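Local structure of carbohydrate binding family 6 (Clostridium thermocellum, 5A8C) at residues A[41-52]-A[104-115]. The protein is an alpha-L-arabinofuranosidase of glycoside hydrolase family 43, which hydrolyses terminal arabinofuranosyl groups, probably from arabinose-bearing plant polysaccharides or their fragments. Residues are numbered along the deposited sequence; the frame is centred on the assembly and turned at random.
Sequences AAVVYNGRLYIY and PSIVYRNNKFYL
Apolar and aromatic side chains join two neighbouring blades of the five-bladed beta-propeller, where the hairpins 41-52 and 104-115 face each other. Strands 41-45 and 104-109 run nearly parallel, 13° apart, with axes 6.0 Å apart at closest approach. Ile-106 packs against both Val-43 and Tyr-52. Chi1 of -176° sets CG1 anti to the backbone N and turns it to the first hairpin, where it meets Val-43 CG1 at 3.8 Å and Tyr-52 CE1 at 3.5 Å. CD1 lies over a face of the Tyr-52 ring, 4.1 Å from the centroid, a CH-pi contact. CG2 packs on the backbone of Ala-42. Nearer the turns, Tyr-45, Tyr-108 and Phe-113 form an aromatic cluster. Phe-113 points its edge at the centre of the Tyr-45 face, a T-shaped pair with planes at 89°. The edge of Tyr-45 in turn meets a face of Tyr-108, with centroids 5.0 Å apart. A water bridges Tyr-45 OH and Asn-111 OD1, and the same OD1 accepts a 2.7 Å hydrogen bond from Tyr-108 OH. These bonds tie both phenols to the 109-112 turn. At the other end Ala-41 lies near the bound calcium ion. Tyr-52 OH hydrogen-bonds Pro-132 O. Strand 270-274 packs against Ala-42 and Leu-49, and strand 83-90 touches Tyr-52 and Leu-115.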
ATOM      1  N   ALA A  41       1.506  -4.277   0.663  1.00  5.14           N
ATOM      2  CA  ALA A  41       2.663  -3.737  -0.031  1.00  5.58           C
ATOM      3  C   ALA A  41       3.707  -4.848  -0.097  1.00  5.45           C
ATOM      4  O   ALA A  41       3.759  -5.710   0.768  1.00  8.80           O
ATOM      5  CB  ALA A  41       3.202  -2.497   0.667  1.00  6.84           C
ATOM      6  N   ALA A  42       4.573  -4.817  -1.086  1.00  5.77           N
ATOM      7  CA  ALA A  42       5.486  -5.939  -1.326  1.00  6.52           C
ATOM      8  C   ALA A  42       6.879  -5.498  -1.663  1.00  6.41           C
ATOM      9  O   ALA A  42       7.094  -4.469  -2.304  1.00  7.03           O
ATOM     10  CB  ALA A  42       4.956  -6.839  -2.431  1.00  8.12           C
ATOM     11  N   VAL A  43       7.869  -6.312  -1.282  1.00  6.59           N
ATOM     12  CA  VAL A  43       9.253  -6.095  -1.660  1.00  6.73           C
ATOM     13  C   VAL A  43       9.911  -7.431  -1.920  1.00  6.50           C
ATOM     14  O   VAL A  43       9.563  -8.443  -1.289  1.00  7.33           O
ATOM     15  CB  VAL A  43      10.033  -5.270  -0.596  1.00  7.88           C
ATOM     16  CG1 VAL A  43      10.403  -6.101   0.619  1.00  8.70           C
ATOM     17  CG2 VAL A  43      11.272  -4.622  -1.169  1.00  8.73           C
ATOM     18  N   VAL A  44      10.896  -7.430  -2.793  1.00  6.64           N
ATOM     19  CA  VAL A  44      11.696  -8.620  -3.081  1.00  7.13           C
ATOM     20  C   VAL A  44      13.042  -8.484  -2.370  1.00  7.45           C
ATOM     21  O   VAL A  44      13.693  -7.418  -2.437  1.00  8.63           O
ATOM     22  CB  VAL A  44      11.895  -8.772  -4.601  1.00  8.56           C
ATOM     23  CG1 VAL A  44      12.791  -9.947  -4.918  1.00  9.63           C
ATOM     24  CG2 VAL A  44      10.539  -8.939  -5.264  1.00  9.16           C
ATOM     25  N   TYR A  45      13.450  -9.538  -1.685  1.00  7.76           N
ATOM     26  CA  TYR A  45      14.709  -9.539  -0.965  1.00  8.21           C
ATOM     27  C   TYR A  45      15.222 -10.964  -0.921  1.00  8.91           C
ATOM     28  O   TYR A  45      14.507 -11.880  -0.499  1.00  9.22           O
ATOM     29  CB  TYR A  45      14.540  -8.983   0.462  1.00  8.56           C
ATOM     30  CG  TYR A  45      15.711  -9.168   1.363  1.00  8.96           C
ATOM     31  CD1 TYR A  45      16.877  -8.460   1.193  1.00  9.70           C
ATOM     32  CD2 TYR A  45      15.671 -10.082   2.400  1.00  9.60           C
ATOM     33  CE1 TYR A  45      17.948  -8.632   2.053  1.00 10.82           C
ATOM     34  CE2 TYR A  45      16.721 -10.252   3.261  1.00 10.85           C
ATOM     35  CZ  TYR A  45      17.863  -9.544   3.082  1.00 11.68           C
ATOM     36  OH  TYR A  45      18.883  -9.703   3.962  1.00 14.97           O
ATOM     37  N   ASN A  46      16.485 -11.152  -1.307  1.00  9.96           N
ATOM     38  CA  ASN A  46      17.155 -12.458  -1.243  1.00 11.84           C
ATOM     39  C   ASN A  46      16.338 -13.585  -1.812  1.00 10.64           C
ATOM     40  O   ASN A  46      16.228 -14.667  -1.234  1.00 12.55           O
ATOM     41  CB  ASN A  46      17.667 -12.656   0.174  1.00 14.82           C
ATOM     42  CG  ASN A  46      19.049 -11.987   0.390  1.00 17.50           C
ATOM     43  OD1 ASN A  46      19.590 -11.317  -0.508  1.00 23.10           O
ATOM     44  ND2 ASN A  46      19.552 -12.062   1.602  1.00 21.44           N
ATOM     45  N   GLY A  47      15.729 -13.318  -2.958  1.00  9.91           N
ATOM     46  CA  GLY A  47      15.025 -14.316  -3.698  1.00 10.36           C
ATOM     47  C   GLY A  47      13.598 -14.569  -3.260  1.00  9.69           C
ATOM     48  O   GLY A  47      12.960 -15.417  -3.865  1.00 10.71           O
ATOM     49  N   ARG A  48      13.128 -13.874  -2.222  1.00  8.80           N
ATOM     50  CA  ARG A  48      11.779 -14.047  -1.713  1.00  8.51           C
ATOM     51  C   ARG A  48      10.964 -12.795  -1.979  1.00  7.90           C
ATOM     52  O   ARG A  48      11.461 -11.663  -1.963  1.00  8.49           O
ATOM     53  CB  ARG A  48      11.806 -14.291  -0.202  1.00  9.34           C
ATOM     54  CG  ARG A  48      12.517 -15.585   0.187  1.00 10.52           C
ATOM     55  CD  ARG A  48      12.406 -15.880   1.670  1.00 11.84           C
ATOM     56  NE  ARG A  48      11.076 -16.292   2.047  1.00 11.66           N
ATOM     57  CZ  ARG A  48      10.617 -17.535   1.911  1.00 11.72           C
ATOM     58  NH1 ARG A  48      11.332 -18.517   1.390  1.00 13.50           N
ATOM     59  NH2 ARG A  48       9.372 -17.756   2.277  1.00 11.63           N
ATOM     60  N   LEU A  49       9.663 -13.007  -2.144  1.00  7.73           N
ATOM     61  CA  LEU A  49       8.662 -11.941  -2.213  1.00  7.29           C
ATOM     62  C   LEU A  49       8.001 -11.834  -0.846  1.00  6.97           C
ATOM     63  O   LEU A  49       7.394 -12.812  -0.375  1.00  8.11           O
ATOM     64  CB  LEU A  49       7.642 -12.273  -3.283  1.00  8.09           C
ATOM     65  CG  LEU A  49       6.507 -11.249  -3.463  1.00  8.66           C
ATOM     66  CD1 LEU A  49       7.005  -9.898  -3.865  1.00  8.63           C
ATOM     67  CD2 LEU A  49       5.483 -11.764  -4.454  1.00 10.52           C
ATOM     68  N   TYR A  50       8.168 -10.681  -0.201  1.00  6.61           N
ATOM     69  CA  TYR A  50       7.587 -10.381   1.101  1.00  6.96           C
ATOM     70  C   TYR A  50       6.404  -9.464   0.871  1.00  6.78           C
ATOM     71  O   TYR A  50       6.499  -8.458   0.181  1.00  8.03           O
ATOM     72  CB  TYR A  50       8.602  -9.680   2.022  1.00  7.50           C
ATOM     73  CG  TYR A  50       9.761 -10.527   2.448  1.00  7.63           C
ATOM     74  CD1 TYR A  50      10.873 -10.666   1.650  1.00  7.83           C
ATOM     75  CD2 TYR A  50       9.737 -11.168   3.662  1.00  8.10           C
ATOM     76  CE1 TYR A  50      11.928 -11.481   2.045  1.00  8.96           C
ATOM     77  CE2 TYR A  50      10.773 -12.010   4.083  1.00  9.13           C
ATOM     78  CZ  TYR A  50      11.873 -12.153   3.252  1.00  9.06           C
ATOM     79  OH  TYR A  50      12.938 -12.958   3.641  1.00 11.61           O
ATOM     80  N   ILE A  51       5.289  -9.788   1.555  1.00  6.36           N
ATOM     81  CA  ILE A  51       4.067  -8.950   1.526  1.00  6.39           C
ATOM     82  C   ILE A  51       3.762  -8.513   2.951  1.00  6.05           C
ATOM     83  O   ILE A  51       3.732  -9.342   3.871  1.00  7.92           O
ATOM     84  CB  ILE A  51       2.865  -9.716   0.929  1.00  7.22           C
ATOM     85  CG1 ILE A  51       3.168 -10.244  -0.471  1.00  7.88           C
ATOM     86  CG2 ILE A  51       1.676  -8.762   0.871  1.00  8.64           C
ATOM     87  CD1 ILE A  51       2.043 -11.094  -1.053  1.00  9.26           C
ATOM     88  N   TYR A  52       3.582  -7.193   3.108  1.00  5.45           N
ATOM     89  CA  TYR A  52       3.251  -6.586   4.384  1.00  5.52           C
ATOM     90  C   TYR A  52       1.835  -6.063   4.278  1.00  5.50           C
ATOM     91  O   TYR A  52       1.507  -5.381   3.285  1.00  6.25           O
ATOM     92  CB  TYR A  52       4.226  -5.396   4.664  1.00  5.75           C
ATOM     93  CG  TYR A  52       5.648  -5.829   4.750  1.00  5.94           C
ATOM     94  CD1 TYR A  52       6.391  -6.089   3.591  1.00  6.37           C
ATOM     95  CD2 TYR A  52       6.285  -6.041   5.952  1.00  6.70           C
ATOM     96  CE1 TYR A  52       7.689  -6.502   3.652  1.00  6.91           C
ATOM     97  CE2 TYR A  52       7.597  -6.458   6.035  1.00  7.16           C
ATOM     98  CZ  TYR A  52       8.299  -6.715   4.872  1.00  7.38           C
ATOM     99  OH  TYR A  52       9.602  -7.132   4.878  1.00  9.32           O
ATOM    100  N   PRO A 104       0.644  -0.309   5.067  1.00  5.19           N
ATOM    101  CA  PRO A 104       2.094  -0.148   5.032  1.00  5.82           C
ATOM    102  C   PRO A 104       2.635   0.127   3.642  1.00  5.55           C
ATOM    103  O   PRO A 104       2.094  -0.292   2.615  1.00  6.17           O
ATOM    104  CB  PRO A 104       2.593  -1.516   5.564  1.00  7.25           C
ATOM    105  CG  PRO A 104       1.509  -2.479   5.165  1.00  7.79           C
ATOM    106  CD  PRO A 104       0.237  -1.691   5.338  1.00  6.16           C
ATOM    107  N   SER A 105       3.816   0.764   3.609  1.00  5.52           N
ATOM    108  CA  SER A 105       4.644   0.870   2.404  1.00  5.23           C
ATOM    109  C   SER A 105       6.030   0.388   2.788  1.00  5.32           C
ATOM    110  O   SER A 105       6.574   0.815   3.789  1.00  6.61           O
ATOM    111  CB  SER A 105       4.699   2.305   1.933  1.00  5.90           C
ATOM    112  OG  SER A 105       5.516   2.474   0.794  1.00  6.81           O
ATOM    113  N   ILE A 106       6.596  -0.554   2.009  1.00  5.62           N
ATOM    114  CA  ILE A 106       7.892  -1.154   2.327  1.00  5.56           C
ATOM    115  C   ILE A 106       8.918  -0.747   1.254  1.00  5.40           C
ATOM    116  O   ILE A 106       8.629  -0.824   0.046  1.00  6.19           O
ATOM    117  CB  ILE A 106       7.757  -2.697   2.418  1.00  6.38           C
ATOM    118  CG1 ILE A 106       9.073  -3.353   2.844  1.00  7.15           C
ATOM    119  CG2 ILE A 106       7.188  -3.322   1.156  1.00  6.75           C
ATOM    120  CD1 ILE A 106       9.515  -3.076   4.241  1.00  8.24           C
ATOM    121  N   VAL A 107      10.116  -0.451   1.718  1.00  5.64           N
ATOM    122  CA  VAL A 107      11.260  -0.148   0.835  1.00  5.84           C
ATOM    123  C   VAL A 107      12.485  -0.831   1.440  1.00  5.92           C
ATOM    124  O   VAL A 107      12.725  -0.758   2.640  1.00  6.88           O
ATOM    125  CB  VAL A 107      11.504   1.376   0.716  1.00  7.03           C
ATOM    126  CG1 VAL A 107      12.683   1.644  -0.183  1.00  8.01           C
ATOM    127  CG2 VAL A 107      10.280   2.060   0.184  1.00  8.55           C
ATOM    128  N   TYR A 108      13.295  -1.447   0.552  1.00  6.20           N
ATOM    129  CA  TYR A 108      14.621  -1.973   0.903  1.00  6.67           C
ATOM    130  C   TYR A 108      15.677  -0.993   0.369  1.00  7.05           C
ATOM    131  O   TYR A 108      15.731  -0.769  -0.830  1.00  8.13           O
ATOM    132  CB  TYR A 108      14.784  -3.368   0.315  1.00  7.55           C
ATOM    133  CG  TYR A 108      16.142  -4.003   0.496  1.00  8.40           C
ATOM    134  CD1 TYR A 108      16.707  -4.182   1.754  1.00  8.70           C
ATOM    135  CD2 TYR A 108      16.882  -4.460  -0.601  1.00 10.05           C
ATOM    136  CE1 TYR A 108      17.943  -4.798   1.934  1.00  9.86           C
ATOM    137  CE2 TYR A 108      18.117  -5.056  -0.421  1.00 10.43           C
ATOM    138  CZ  TYR A 108      18.645  -5.223   0.835  1.00 10.14           C
ATOM    139  OH  TYR A 108      19.884  -5.811   0.956  1.00 12.24           O
ATOM    140  N   ARG A 109      16.414  -0.373   1.291  1.00  7.20           N
ATOM    141  CA  ARG A 109      17.433   0.616   0.878  1.00  7.07           C
ATOM    142  C   ARG A 109      18.519   0.603   1.907  1.00  7.99           C
ATOM    143  O   ARG A 109      18.233   0.395   3.103  1.00  8.79           O
ATOM    144  CB  ARG A 109      16.825   2.023   0.782  1.00  7.04           C
ATOM    145  CG  ARG A 109      17.733   3.008   0.049  1.00  7.40           C
ATOM    146  CD  ARG A 109      17.177   4.375  -0.061  1.00  6.89           C
ATOM    147  NE  ARG A 109      17.993   5.163  -0.966  1.00  8.06           N
ATOM    148  CZ  ARG A 109      17.772   6.429  -1.294  1.00  8.01           C
ATOM    149  NH1 ARG A 109      16.776   7.090  -0.780  1.00  7.09           N
ATOM    150  NH2 ARG A 109      18.592   7.021  -2.149  1.00 11.72           N
ATOM    151  N   ASN A 110      19.765   0.847   1.524  1.00 10.10           N
ATOM    152  CA  ASN A 110      20.833   0.933   2.536  1.00 12.48           C
ATOM    153  C   ASN A 110      20.979  -0.357   3.295  1.00 11.23           C
ATOM    154  O   ASN A 110      21.458  -0.325   4.421  1.00 13.55           O
ATOM    155  CB  ASN A 110      20.601   2.098   3.567  1.00 13.77           C
ATOM    156  CG  ASN A 110      20.220   3.430   2.918  1.00 14.78           C
ATOM    157  OD1 ASN A 110      20.834   3.795   1.894  1.00 15.88           O
ATOM    158  ND2 ASN A 110      19.222   4.159   3.506  1.00 14.38           N
ATOM    159  N   ASN A 111      20.600  -1.471   2.702  1.00 10.46           N
ATOM    160  CA  ASN A 111      20.605  -2.754   3.356  1.00 11.28           C
ATOM    161  C   ASN A 111      19.758  -2.762   4.642  1.00 10.68           C
ATOM    162  O   ASN A 111      20.001  -3.563   5.566  1.00 12.27           O
ATOM    163  CB  ASN A 111      22.002  -3.257   3.652  1.00 12.42           C
ATOM    164  CG  ASN A 111      22.064  -4.737   3.870  1.00 12.25           C
ATOM    165  OD1 ASN A 111      21.329  -5.518   3.250  1.00 13.20           O
ATOM    166  ND2 ASN A 111      22.944  -5.129   4.718  1.00 12.75           N
ATOM    167  N   LYS A 112      18.693  -1.979   4.644  1.00  9.44           N
ATOM    168  CA  LYS A 112      17.722  -1.898   5.731  1.00  8.39           C
ATOM    169  C   LYS A 112      16.334  -1.894   5.114  1.00  6.73           C
ATOM    170  O   LYS A 112      16.149  -1.698   3.905  1.00  7.61           O
ATOM    171  CB  LYS A 112      17.924  -0.639   6.599  1.00 10.16           C
ATOM    172  CG  LYS A 112      19.243  -0.657   7.354  1.00 13.66           C
ATOM    173  CD  LYS A 112      19.504   0.614   8.180  1.00 18.56           C
ATOM    174  CE  LYS A 112      21.000   0.727   8.442  1.00 25.17           C
ATOM    175  NZ  LYS A 112      21.729   0.996   7.179  1.00 29.18           N
ATOM    176  N   PHE A 113      15.343  -2.097   5.967  1.00  6.38           N
ATOM    177  CA  PHE A 113      13.954  -2.140   5.582  1.00  6.08           C
ATOM    178  C   PHE A 113      13.213  -0.998   6.277  1.00  6.10           C
ATOM    179  O   PHE A 113      13.321  -0.829   7.491  1.00  7.07           O
ATOM    180  CB  PHE A 113      13.328  -3.484   5.984  1.00  6.71           C
ATOM    181  CG  PHE A 113      13.983  -4.648   5.264  1.00  7.22           C
ATOM    182  CD1 PHE A 113      15.157  -5.177   5.761  1.00  8.18           C
ATOM    183  CD2 PHE A 113      13.488  -5.079   4.073  1.00  8.26           C
ATOM    184  CE1 PHE A 113      15.840  -6.175   5.064  1.00  9.81           C
ATOM    185  CE2 PHE A 113      14.158  -6.102   3.366  1.00  9.86           C
ATOM    186  CZ  PHE A 113      15.348  -6.612   3.885  1.00  9.41           C
ATOM    187  N   TYR A 114      12.494  -0.229   5.457  1.00  5.77           N
ATOM    188  CA  TYR A 114      11.757   0.940   5.918  1.00  5.82           C
ATOM    189  C   TYR A 114      10.290   0.691   5.659  1.00  5.66           C
ATOM    190  O   TYR A 114       9.886   0.425   4.511  1.00  6.26           O
ATOM    191  CB  TYR A 114      12.223   2.210   5.152  1.00  6.44           C
ATOM    192  CG  TYR A 114      13.673   2.465   5.394  1.00  6.46           C
ATOM    193  CD1 TYR A 114      14.087   3.195   6.512  1.00  6.91           C
ATOM    194  CD2 TYR A 114      14.662   1.973   4.543  1.00  6.93           C
ATOM    195  CE1 TYR A 114      15.422   3.370   6.790  1.00  7.89           C
ATOM    196  CE2 TYR A 114      16.003   2.167   4.814  1.00  7.98           C
ATOM    197  CZ  TYR A 114      16.380   2.904   5.921  1.00  7.97           C
ATOM    198  OH  TYR A 114      17.725   3.101   6.118  1.00 10.99           O
ATOM    199  N   LEU A 115       9.505   0.704   6.727  1.00  6.02           N
ATOM    200  CA  LEU A 115       8.093   0.373   6.728  1.00  5.99           C
ATOM    201  C   LEU A 115       7.324   1.618   7.153  1.00  5.87           C
ATOM    202  O   LEU A 115       7.347   1.991   8.310  1.00  7.33           O
ATOM    203  CB  LEU A 115       7.891  -0.788   7.702  1.00  7.27           C
ATOM    204  CG  LEU A 115       6.515  -1.400   7.780  1.00  7.69           C
ATOM    205  CD1 LEU A 115       6.157  -2.119   6.471  1.00  9.05           C
ATOM    206  CD2 LEU A 115       6.465  -2.437   8.925  1.00 10.09           C
TER
HETATM  207  O   HOH W   1      20.839  -8.195   4.184  1.00 20.02           O